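Local coordinates for protein beta-agarase D (Zobellia galactanivorans, PDB 4ASM) that cleaves the beta-1,4-linkages of agarose at random with retention of anomeric configuration, the chain here being its glycoside hydrolase family 16 catalytic domain, at residues R138-S144 with Y347-V353; I163-G168 with A180-S186; W227-L233 with R313-M319. Residue numbers count along the deposited sequence, not the author numbering.

Contact 1: residues R138-S144 with Y347-V353; sequences RVKVMNS and YDNNLLV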
loop_
_atom_site.group_PDB
_atom_site.type_symbol
_atom_site.label_atom_id
_atom_site.label_comp_id
_atom_site.label_asym_id
_atom_site.label_seq_id
_atom_site.Cartn_x
_atom_site.Cartn_y
_atom_site.Cartn_z
ATOM N N ARG A 138 -6.260 -7.627 8.499
ATOM C CA ARG A 138 -5.668 -8.946 8.665
ATOM C C ARG A 138 -5.737 -9.600 7.299
ATOM O O ARG A 138 -6.815 -9.762 6.724
ATOM C CB ARG A 138 -6.402 -9.776 9.720
ATOM C CG ARG A 138 -5.759 -11.131 9.945
ATOM C CD ARG A 138 -6.365 -11.819 11.189
ATOM N NE ARG A 138 -5.632 -13.059 11.477
ATOM C CZ ARG A 138 -5.983 -14.268 11.045
ATOM N NH1 ARG A 138 -7.067 -14.433 10.302
ATOM N NH2 ARG A 138 -5.222 -15.321 11.342
ATOM N N VAL A 139 -4.572 -9.980 6.776
ATOM C CA VAL A 139 -4.436 -10.343 5.367
ATOM C C VAL A 139 -3.441 -11.479 5.165
ATOM O O VAL A 139 -2.383 -11.476 5.794
ATOM C CB VAL A 139 -4.022 -9.099 4.532
ATOM C CG1 VAL A 139 -2.765 -8.409 5.109
ATOM C CG2 VAL A 139 -3.858 -9.457 3.056
ATOM N N LYS A 140 -3.805 -12.452 4.321
ATOM C CA LYS A 140 -2.857 -13.453 3.875
ATOM C C LYS A 140 -2.213 -12.914 2.609
ATOM O O LYS A 140 -2.838 -12.897 1.535
ATOM C CB LYS A 140 -3.549 -14.772 3.586
ATOM C CG LYS A 140 -2.573 -15.900 3.243
ATOM C CD LYS A 140 -3.300 -17.195 2.992
ATOM C CE LYS A 140 -2.332 -18.348 2.789
ATOM N NZ LYS A 140 -3.073 -19.623 2.510
ATOM N N VAL A 141 -0.956 -12.493 2.745
ATOM C CA VAL A 141 -0.198 -11.968 1.607
ATOM C C VAL A 141 -0.129 -13.040 0.513
ATOM O O VAL A 141 0.106 -14.216 0.815
ATOM C CB VAL A 141 1.225 -11.574 2.069
ATOM C CG1 VAL A 141 2.077 -11.081 0.900
ATOM C CG2 VAL A 141 1.145 -10.525 3.204
ATOM N N MET A 142 -0.317 -12.664 -0.752
ATOM C CA MET A 142 -0.228 -13.648 -1.826
ATOM C C MET A 142 1.160 -14.246 -1.934
ATOM O O MET A 142 2.156 -13.515 -1.961
ATOM C CB MET A 142 -0.574 -13.053 -3.171
ATOM C CG MET A 142 -1.973 -12.624 -3.311
ATOM S SD MET A 142 -2.337 -12.251 -5.057
ATOM C CE MET A 142 -1.177 -10.894 -5.248
ATOM N N ASN A 143 1.200 -15.571 -2.064
ATOM C CA ASN A 143 2.437 -16.281 -2.368
ATOM C C ASN A 143 2.753 -16.170 -3.867
ATOM O O ASN A 143 2.746 -17.154 -4.613
ATOM C CB ASN A 143 2.340 -17.746 -1.937
ATOM C CG ASN A 143 3.673 -18.431 -2.007
ATOM O OD1 ASN A 143 4.715 -17.785 -1.886
ATOM N ND2 ASN A 143 3.658 -19.732 -2.236
ATOM N N SER A 144 3.007 -14.935 -4.287
ATOM C CA SER A 144 3.130 -14.546 -5.692
ATOM C C SER A 144 4.119 -13.411 -5.783
ATOM O O SER A 144 4.300 -12.668 -4.827
ATOM C CB SER A 144 1.788 -14.020 -6.202
ATOM O OG SER A 144 1.837 -13.669 -7.568
ATOM N N TYR A 347 -4.463 -20.820 -5.377
ATOM C CA TYR A 347 -4.285 -20.419 -3.979
ATOM C C TYR A 347 -3.158 -19.384 -3.853
ATOM O O TYR A 347 -3.244 -18.436 -3.063
ATOM C CB TYR A 347 -3.869 -21.667 -3.197
ATOM C CG TYR A 347 -4.651 -22.048 -1.968
ATOM C CD1 TYR A 347 -5.989 -22.447 -2.056
ATOM C CD2 TYR A 347 -4.028 -22.100 -0.714
ATOM C CE1 TYR A 347 -6.705 -22.848 -0.915
ATOM C CE2 TYR A 347 -4.735 -22.492 0.429
ATOM C CZ TYR A 347 -6.071 -22.866 0.318
ATOM O OH TYR A 347 -6.772 -23.256 1.444
ATOM N N ASP A 348 -2.099 -19.570 -4.643
ATOM C CA ASP A 348 -0.928 -18.705 -4.559
ATOM C C ASP A 348 -1.174 -17.336 -5.154
ATOM O O ASP A 348 -0.383 -16.409 -4.895
ATOM C CB ASP A 348 0.272 -19.331 -5.286
ATOM C CG ASP A 348 0.898 -20.470 -4.516
ATOM O OD1 ASP A 348 0.721 -20.538 -3.284
ATOM O OD2 ASP A 348 1.597 -21.286 -5.160
ATOM N N ASN A 349 -2.260 -17.223 -5.921
ATOM C CA ASN A 349 -2.577 -16.026 -6.679
ATOM C C ASN A 349 -3.845 -15.319 -6.249
ATOM O O ASN A 349 -4.439 -14.576 -7.034
ATOM C CB ASN A 349 -2.646 -16.375 -8.153
ATOM C CG ASN A 349 -1.304 -16.805 -8.674
ATOM O OD1 ASN A 349 -0.398 -15.976 -8.781
ATOM N ND2 ASN A 349 -1.144 -18.094 -8.931
ATOM N N ASN A 350 -4.225 -15.537 -4.992
ATOM C CA ASN A 350 -5.476 -15.032 -4.445
ATOM C C ASN A 350 -5.228 -14.393 -3.093
ATOM O O ASN A 350 -4.940 -15.067 -2.107
ATOM C CB ASN A 350 -6.492 -16.170 -4.325
ATOM C CG ASN A 350 -7.859 -15.701 -3.904
ATOM O OD1 ASN A 350 -8.220 -14.539 -4.060
ATOM N ND2 ASN A 350 -8.656 -16.627 -3.378
ATOM N N LEU A 351 -5.347 -13.069 -3.062
ATOM C CA LEU A 351 -5.166 -12.301 -1.836
ATOM C C LEU A 351 -6.394 -12.475 -0.949
ATOM O O LEU A 351 -7.499 -12.278 -1.417
ATOM C CB LEU A 351 -4.971 -10.826 -2.214
ATOM C CG LEU A 351 -4.743 -9.859 -1.057
ATOM C CD1 LEU A 351 -3.388 -10.049 -0.411
ATOM C CD2 LEU A 351 -4.879 -8.425 -1.559
ATOM N N LEU A 352 -6.193 -12.822 0.329
ATOM C CA LEU A 352 -7.319 -13.025 1.263
ATOM C C LEU A 352 -7.258 -12.012 2.379
ATOM O O LEU A 352 -6.278 -11.978 3.129
ATOM C CB LEU A 352 -7.265 -14.434 1.880
ATOM C CG LEU A 352 -7.394 -15.619 0.924
ATOM C CD1 LEU A 352 -7.345 -16.912 1.713
ATOM C CD2 LEU A 352 -8.663 -15.559 0.083
ATOM N N VAL A 353 -8.293 -11.178 2.498
ATOM C CA VAL A 353 -8.375 -10.242 3.612
ATOM C C VAL A 353 -9.504 -10.690 4.549
ATOM O O VAL A 353 -10.688 -10.686 4.205
ATOM C CB VAL A 353 -8.580 -8.775 3.162
ATOM C CG1 VAL A 353 -8.589 -7.836 4.367
ATOM C CG2 VAL A 353 -7.484 -8.347 2.140
HETATM O O HOH W 1 -3.063 -15.209 -0.134
HETATM O O HOH W 2 -1.320 -17.008 -1.365
#

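Contact 2: residues I163-G168 with A180-S186; sequences IMECYG and ASKIHLS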
loop_
_atom_site.group_PDB
_atom_site.type_symbol
_atom_site.label_atom_id
_atom_site.label_comp_id
_atom_site.label_asym_id
_atom_site.label_seq_id
_atom_site.Cartn_x
_atom_site.Cartn_y
_atom_site.Cartn_z
ATOM N N ILE A 163 -0.801 1.213 3.193
ATOM C CA ILE A 163 -0.765 0.357 4.369
ATOM C C ILE A 163 0.201 -0.789 4.064
ATOM O O ILE A 163 1.169 -1.003 4.802
ATOM C CB ILE A 163 -2.161 -0.134 4.753
ATOM C CG1 ILE A 163 -2.958 1.040 5.345
ATOM C CG2 ILE A 163 -2.050 -1.213 5.811
ATOM C CD1 ILE A 163 -4.249 1.333 4.700
ATOM N N MET A 164 -0.049 -1.505 2.976
ATOM C CA MET A 164 0.846 -2.584 2.572
ATOM C C MET A 164 1.099 -2.540 1.066
ATOM O O MET A 164 0.162 -2.407 0.273
ATOM C CB MET A 164 0.231 -3.929 2.932
ATOM C CG MET A 164 1.073 -5.130 2.446
ATOM S SD MET A 164 0.373 -6.738 2.895
ATOM C CE MET A 164 -1.143 -6.728 1.930
ATOM N N GLU A 165 2.375 -2.669 0.678
ATOM C CA GLU A 165 2.764 -2.986 -0.698
ATOM C C GLU A 165 3.806 -4.085 -0.536
ATOM O O GLU A 165 4.910 -3.823 -0.018
ATOM C CB GLU A 165 3.373 -1.769 -1.397
ATOM C CG GLU A 165 3.901 -2.053 -2.783
ATOM C CD GLU A 165 4.307 -0.781 -3.486
ATOM O OE1 GLU A 165 5.165 -0.068 -2.924
ATOM O OE2 GLU A 165 3.768 -0.480 -4.583
ATOM N N CYS A 166 3.446 -5.314 -0.909
ATOM C CA CYS A 166 4.301 -6.460 -0.638
ATOM C C CYS A 166 4.283 -7.413 -1.821
ATOM O O CYS A 166 3.227 -7.796 -2.285
ATOM C CB CYS A 166 3.805 -7.169 0.628
ATOM S SG CYS A 166 4.855 -8.583 1.104
ATOM N N TYR A 167 5.470 -7.760 -2.316
ATOM C CA TYR A 167 5.629 -8.756 -3.380
ATOM C C TYR A 167 6.132 -10.016 -2.710
ATOM O O TYR A 167 7.337 -10.316 -2.734
ATOM C CB TYR A 167 6.620 -8.261 -4.445
ATOM C CG TYR A 167 6.436 -6.786 -4.758
ATOM C CD1 TYR A 167 6.957 -5.817 -3.915
ATOM C CD2 TYR A 167 5.788 -6.374 -5.911
ATOM C CE1 TYR A 167 6.796 -4.466 -4.166
ATOM C CE2 TYR A 167 5.617 -4.996 -6.184
ATOM C CZ TYR A 167 6.137 -4.067 -5.296
ATOM O OH TYR A 167 6.004 -2.697 -5.512
ATOM N N GLY A 168 5.195 -10.723 -2.074
ATOM C CA GLY A 168 5.546 -11.660 -1.012
ATOM C C GLY A 168 6.112 -13.004 -1.395
ATOM O O GLY A 168 6.714 -13.688 -0.546
ATOM N N ALA A 180 10.783 -10.672 -1.616
ATOM C CA ALA A 180 9.796 -11.475 -0.889
ATOM C C ALA A 180 9.911 -11.372 0.632
ATOM O O ALA A 180 8.928 -11.586 1.346
ATOM C CB ALA A 180 9.844 -12.937 -1.351
ATOM N N SER A 181 11.107 -11.079 1.126
ATOM C CA SER A 181 11.350 -10.963 2.563
ATOM C C SER A 181 10.966 -9.602 3.145
ATOM O O SER A 181 11.085 -9.390 4.347
ATOM C CB SER A 181 12.824 -11.253 2.890
ATOM O OG SER A 181 13.623 -10.270 2.287
ATOM N N LYS A 182 10.489 -8.678 2.297
ATOM C CA LYS A 182 10.235 -7.309 2.753
ATOM C C LYS A 182 8.787 -6.858 2.543
ATOM O O LYS A 182 8.067 -7.370 1.665
ATOM C CB LYS A 182 11.180 -6.335 2.024
ATOM C CG LYS A 182 12.680 -6.667 2.233
ATOM C CD LYS A 182 13.078 -6.573 3.730
ATOM C CE LYS A 182 14.598 -6.649 3.984
ATOM N NZ LYS A 182 15.117 -8.018 3.757
ATOM N N ILE A 183 8.366 -5.909 3.375
ATOM C CA ILE A 183 7.103 -5.203 3.152
ATOM C C ILE A 183 7.475 -3.758 2.927
ATOM O O ILE A 183 8.166 -3.157 3.745
ATOM C CB ILE A 183 6.107 -5.312 4.345
ATOM C CG1 ILE A 183 5.864 -6.777 4.733
ATOM C CG2 ILE A 183 4.778 -4.543 4.016
ATOM C CD1 ILE A 183 4.955 -6.968 5.929
ATOM N N HIS A 184 7.062 -3.209 1.787
ATOM C CA HIS A 184 7.302 -1.792 1.541
ATOM C C HIS A 184 6.316 -0.938 2.315
ATOM O O HIS A 184 5.108 -1.023 2.081
ATOM C CB HIS A 184 7.240 -1.472 0.046
ATOM C CG HIS A 184 7.834 -0.140 -0.306
ATOM N ND1 HIS A 184 7.378 0.611 -1.368
ATOM C CD2 HIS A 184 8.812 0.591 0.283
ATOM C CE1 HIS A 184 8.082 1.730 -1.445
ATOM N NE2 HIS A 184 8.944 1.751 -0.448
ATOM N N LEU A 185 6.846 -0.148 3.244
ATOM C CA LEU A 185 6.039 0.737 4.096
ATOM C C LEU A 185 6.156 2.110 3.441
ATOM O O LEU A 185 7.240 2.715 3.419
ATOM C CB LEU A 185 6.535 0.745 5.548
ATOM C CG LEU A 185 6.637 -0.656 6.163
ATOM C CD1 LEU A 185 7.239 -0.529 7.544
ATOM C CD2 LEU A 185 5.253 -1.286 6.214
ATOM N N SER A 186 5.060 2.571 2.834
ATOM C CA SER A 186 5.183 3.592 1.805
ATOM C C SER A 186 4.019 4.583 1.752
ATOM O O SER A 186 3.016 4.449 2.449
ATOM C CB SER A 186 5.349 2.878 0.458
ATOM O OG SER A 186 5.777 3.742 -0.592
HETATM O O HOH W 3 7.937 -7.040 -1.019
#

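Contact 3: residues W227-L233 with R313-M319; sequences WVSPTRL and RKFSKEM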
loop_
_atom_site.group_PDB
_atom_site.type_symbol
_atom_site.label_atom_id
_atom_site.label_comp_id
_atom_site.label_asym_id
_atom_site.label_seq_id
_atom_site.Cartn_x
_atom_site.Cartn_y
_atom_site.Cartn_z
ATOM N N TRP A 227 -2.607 7.269 10.672
ATOM C CA TRP A 227 -2.427 8.551 10.012
ATOM C C TRP A 227 -2.774 9.607 11.052
ATOM O O TRP A 227 -3.945 9.874 11.350
ATOM C CB TRP A 227 -3.305 8.615 8.760
ATOM C CG TRP A 227 -3.226 9.891 7.996
ATOM C CD1 TRP A 227 -2.327 10.916 8.158
ATOM C CD2 TRP A 227 -4.078 10.268 6.908
ATOM N NE1 TRP A 227 -2.591 11.917 7.246
ATOM C CE2 TRP A 227 -3.665 11.542 6.476
ATOM C CE3 TRP A 227 -5.159 9.649 6.266
ATOM C CZ2 TRP A 227 -4.295 12.207 5.427
ATOM C CZ3 TRP A 227 -5.785 10.304 5.254
ATOM C CH2 TRP A 227 -5.350 11.567 4.827
ATOM N N VAL A 228 -1.726 10.144 11.662
ATOM C CA VAL A 228 -1.843 10.945 12.872
ATOM C C VAL A 228 -2.225 12.383 12.543
ATOM O O VAL A 228 -3.076 12.991 13.224
ATOM C CB VAL A 228 -0.496 10.919 13.651
ATOM C CG1 VAL A 228 -0.541 11.846 14.878
ATOM C CG2 VAL A 228 -0.204 9.516 14.080
ATOM N N SER A 229 -1.601 12.924 11.502
ATOM C CA SER A 229 -1.681 14.343 11.212
ATOM C C SER A 229 -1.269 14.568 9.773
ATOM O O SER A 229 -0.912 13.615 9.077
ATOM C CB SER A 229 -0.722 15.085 12.145
ATOM O OG SER A 229 0.613 14.821 11.731
ATOM N N PRO A 230 -1.277 15.824 9.314
ATOM C CA PRO A 230 -0.729 16.097 7.980
ATOM C C PRO A 230 0.715 15.619 7.765
ATOM O O PRO A 230 1.142 15.438 6.630
ATOM C CB PRO A 230 -0.805 17.628 7.885
ATOM C CG PRO A 230 -1.971 17.973 8.747
ATOM C CD PRO A 230 -1.865 17.035 9.924
ATOM N N THR A 231 1.443 15.374 8.847
ATOM C CA THR A 231 2.862 15.253 8.693
ATOM C C THR A 231 3.409 13.969 9.375
ATOM O O THR A 231 4.600 13.684 9.307
ATOM C CB THR A 231 3.377 16.646 9.157
ATOM O OG1 THR A 231 4.002 17.403 8.094
ATOM C CG2 THR A 231 3.996 16.655 10.454
ATOM N N ARG A 232 2.517 13.145 9.930
ATOM C CA ARG A 232 2.960 11.940 10.671
ATOM C C ARG A 232 2.168 10.673 10.349
ATOM O O ARG A 232 0.927 10.677 10.418
ATOM C CB ARG A 232 2.990 12.166 12.189
ATOM C CG ARG A 232 3.500 10.949 13.001
ATOM C CD ARG A 232 3.594 11.324 14.460
ATOM N NE ARG A 232 3.832 10.215 15.389
ATOM C CZ ARG A 232 4.846 10.141 16.256
ATOM N NH1 ARG A 232 5.798 11.073 16.270
ATOM N NH2 ARG A 232 4.907 9.115 17.101
ATOM N N LEU A 233 2.915 9.608 10.033
ATOM C CA LEU A 233 2.374 8.258 9.778
ATOM C C LEU A 233 3.091 7.262 10.658
ATOM O O LEU A 233 4.306 7.359 10.817
ATOM C CB LEU A 233 2.630 7.821 8.336
ATOM C CG LEU A 233 2.169 8.718 7.191
ATOM C CD1 LEU A 233 2.589 8.152 5.823
ATOM C CD2 LEU A 233 0.651 8.951 7.255
ATOM N N ARG A 313 4.174 20.679 2.186
ATOM C CA ARG A 313 4.794 19.330 2.217
ATOM C C ARG A 313 4.085 18.444 3.228
ATOM O O ARG A 313 4.688 17.864 4.138
ATOM C CB ARG A 313 6.294 19.429 2.491
ATOM C CG ARG A 313 6.987 20.298 1.474
ATOM C CD ARG A 313 8.385 20.636 1.952
ATOM N NE ARG A 313 8.991 21.714 1.175
ATOM C CZ ARG A 313 9.667 21.562 0.040
ATOM N NH1 ARG A 313 9.847 20.371 -0.519
ATOM N NH2 ARG A 313 10.188 22.636 -0.554
ATOM N N LYS A 314 2.779 18.340 3.048
ATOM C CA LYS A 314 1.952 17.664 4.021
ATOM C C LYS A 314 0.760 17.017 3.329
ATOM O O LYS A 314 0.383 17.400 2.210
ATOM C CB LYS A 314 1.501 18.646 5.112
ATOM C CG LYS A 314 0.608 19.796 4.635
ATOM C CD LYS A 314 0.223 20.700 5.812
ATOM C CE LYS A 314 1.213 21.830 5.998
ATOM N NZ LYS A 314 1.147 22.427 7.362
ATOM N N PHE A 315 0.186 16.029 3.997
ATOM C CA PHE A 315 -1.072 15.463 3.563
ATOM C C PHE A 315 -2.185 16.438 3.947
ATOM O O PHE A 315 -2.129 17.112 4.986
ATOM C CB PHE A 315 -1.280 14.101 4.218
ATOM C CG PHE A 315 -0.216 13.092 3.873
ATOM C CD1 PHE A 315 -0.121 12.573 2.575
ATOM C CD2 PHE A 315 0.687 12.654 4.839
ATOM C CE1 PHE A 315 0.858 11.638 2.250
ATOM C CE2 PHE A 315 1.687 11.709 4.525
ATOM C CZ PHE A 315 1.764 11.204 3.202
ATOM N N SER A 316 -3.193 16.533 3.104
ATOM C CA SER A 316 -4.249 17.495 3.362
ATOM C C SER A 316 -5.597 17.043 2.833
ATOM O O SER A 316 -6.585 17.758 2.999
ATOM C CB SER A 316 -3.877 18.849 2.743
ATOM O OG SER A 316 -3.713 18.762 1.341
ATOM N N LYS A 317 -5.643 15.877 2.184
ATOM C CA LYS A 317 -6.866 15.452 1.495
ATOM C C LYS A 317 -7.394 14.119 2.002
ATOM O O LYS A 317 -6.613 13.182 2.256
ATOM C CB LYS A 317 -6.621 15.372 -0.011
ATOM C CG LYS A 317 -6.371 16.761 -0.634
ATOM C CD LYS A 317 -5.807 16.684 -2.049
ATOM C CE LYS A 317 -5.674 18.085 -2.650
ATOM N NZ LYS A 317 -5.036 18.052 -3.995
ATOM N N GLU A 318 -8.715 14.025 2.151
ATOM C CA GLU A 318 -9.354 12.732 2.406
ATOM C C GLU A 318 -9.010 11.741 1.285
ATOM O O GLU A 318 -8.762 12.117 0.122
ATOM C CB GLU A 318 -10.879 12.836 2.582
ATOM C CG GLU A 318 -11.616 13.229 1.318
ATOM C CD GLU A 318 -13.126 13.239 1.462
ATOM O OE1 GLU A 318 -13.637 12.872 2.539
ATOM O OE2 GLU A 318 -13.778 13.605 0.454
ATOM N N MET A 319 -9.022 10.464 1.650
ATOM C CA MET A 319 -8.557 9.401 0.769
ATOM C C MET A 319 -9.524 8.221 0.677
ATOM O O MET A 319 -10.233 7.912 1.633
ATOM C CB MET A 319 -7.187 8.905 1.235
ATOM C CG MET A 319 -6.123 9.992 1.168
ATOM S SD MET A 319 -4.506 9.307 1.564
ATOM C CE MET A 319 -3.587 10.857 1.612
#

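Contact 1: residues R138-S144 with Y347-V353
Lys140, Met142 and Asp348 have the most surface buried by this contact: Lys140 ends strand 138-140, Met142 follows in the loop, and Asp348 sits in the 3-10 turn that leads into strand 350-353. Strand 138-140 runs antiparallel to strand 350-353, their axes 4.7 Å apart at the closest. Lys140 N donates to Leu352 O at 2.8 Å, and Lys140 CB lies 4.1 Å from Leu352 CB on one face of the sheet. The extended lysine chain then follows the surface until NZ is 3.9 Å from CE2 of Tyr347. On the other face, Val139 CG2 packs on Leu351 CD1 (3.5 Å) and Val353 CG2 (3.9 Å).

Past Lys140 the strands part, and water 1 bridges Lys140 O (2.9 Å) and Asn350 O (2.7 Å). Met142 turns back toward segment 347-353: its CG sits 3.4 Å from Leu351 N and 3.7 Å from Leu351 CB, and its side chain also touches Val325 of strand 320-326. Asp348 faces the inverse gamma turn centred on Asn143, taking a weak hydrogen bond from Asn143 ND2 to its OD1 (3.2 Å), while its carbonyl O lies 3.5 Å from Ser144 CB. Water 2 links Asn143 N to Tyr347 O.

Direct strand pairing thus gives way to water and weak side-chain bonds where the segments diverge, with the apolar Val139, Met142 and Leu351 filling the buried side of these paired strands.

Contact 2: residues I163-G168 with A180-S186
The two segments run nearly antiparallel, their end-to-end directions 164° apart, and are hydrogen-bonded through Glu165 and His184. His184 N donates to Glu165 O at 2.9 Å, whereas the return bond from Glu165 N to His184 O is weak at 3.5 Å. Toward Gly168 the segments are joined by water 3, which accepts from Tyr167 N (2.9 Å) and donates to Lys182 O (2.7 Å), and by a CA-H...O contact of Ala180 CA with Tyr167 O at 3.3 Å. At the other end, Ile163 and Met164 form a classic beta bulge opposite Ile150 of strand 147-153.

Among the side chains, Glu165 OE1 accepts from His184 ND1 at 2.8 Å, in the plane of the imidazole. The far nitrogen of that ring, NE2, donates to Pro201 O, and the ring stacks on Trp207. On the opposite face of the backbone, Met164 CG meets Ile183 CG2 at 4.1 Å and Cys166 SG meets Ile183 CG1 at 4.2 Å.

Glu165 is the proton donor by similarity, and Glu160, the probable nucleophile, is close by. Since Pro201 O can only accept, both His184 nitrogens seem to carry hydrogen, consistent with an imidazolium that gives the Glu165 carboxylate a well-positioned hydrogen-bond donor.

Contact 3: residues W227-L233 with R313-M319
Trp227, near the end of strand 220-229, sends its indole toward the loop 313-319. The ring lies among three residues of that loop: CZ2 is 3.8 Å from Phe315 CB, CH2 is 3.7 Å from Met319 CE, and the edge at CH2 comes within 3.3 Å of Lys317 O. Met319 SD stands 4.6 Å from the centroid of the six-membered ring, an oblique Met-aromatic contact. The five-membered ring and the Phe315 ring meet obliquely too, their centroids 5.6 Å apart and their planes at 77°.

The chain then reverses toward strand 232-237. Val228 N donates to Arg232 O at 3.0 Å to close the hairpin, and Ser229 OG accepts from Thr231 N at 3.1 Å, forming an ST turn. At the tip, Pro230 O accepts from Phe315 N at 2.9 Å, the one direct hydrogen bond between the segments. Pro230 CB also packs on Lys314 CB at 3.7 Å. Thr231 lies beside the same backbone, with OG1 4.0 Å from Arg313 O.

Leu233, back on a strand, points inward again and places CD1 3.9 Å from Phe315 CE2. Phe315 is therefore bordered by Trp227 and Leu233, while Ile161 touches both aromatic side chains and His187 meets the phenylalanine ring edge-to-face.

The contact thus fixes a hairpin tip to the irregular loop leading into strand 320-326 by one backbone bond beside an apolar cluster. Lys317 O, buried here, finds no polar partner in the model, so its nearest neighbour across the contact is the C-H edge of the indole, at CH2.

Overall arrangement
From the N terminus, the chain first opens contact 1 at 138-144, leaving strand 133-140. Contact 2 follows and closes early: 163-168 pairs with 180-186 across a short excursion of 11 residues. Contact 3 then opens at the hairpin 227-233 and closes at 313-319, just before strand 320-326. Only afterwards does 347-353 close contact 1, so contacts 2 and 3 lie in series within its long loop and none cross. Contacts 1 and 2 touch, Val141 and Val139 packing on Met164, whereas contact 3 sits across the chain's centre from contact 1. Within the GH16 fold they join strand 133-140 to 350-362, 159-166 to 183-191, and the hairpin of 220-229 and 232-237 to the loop before 320-326.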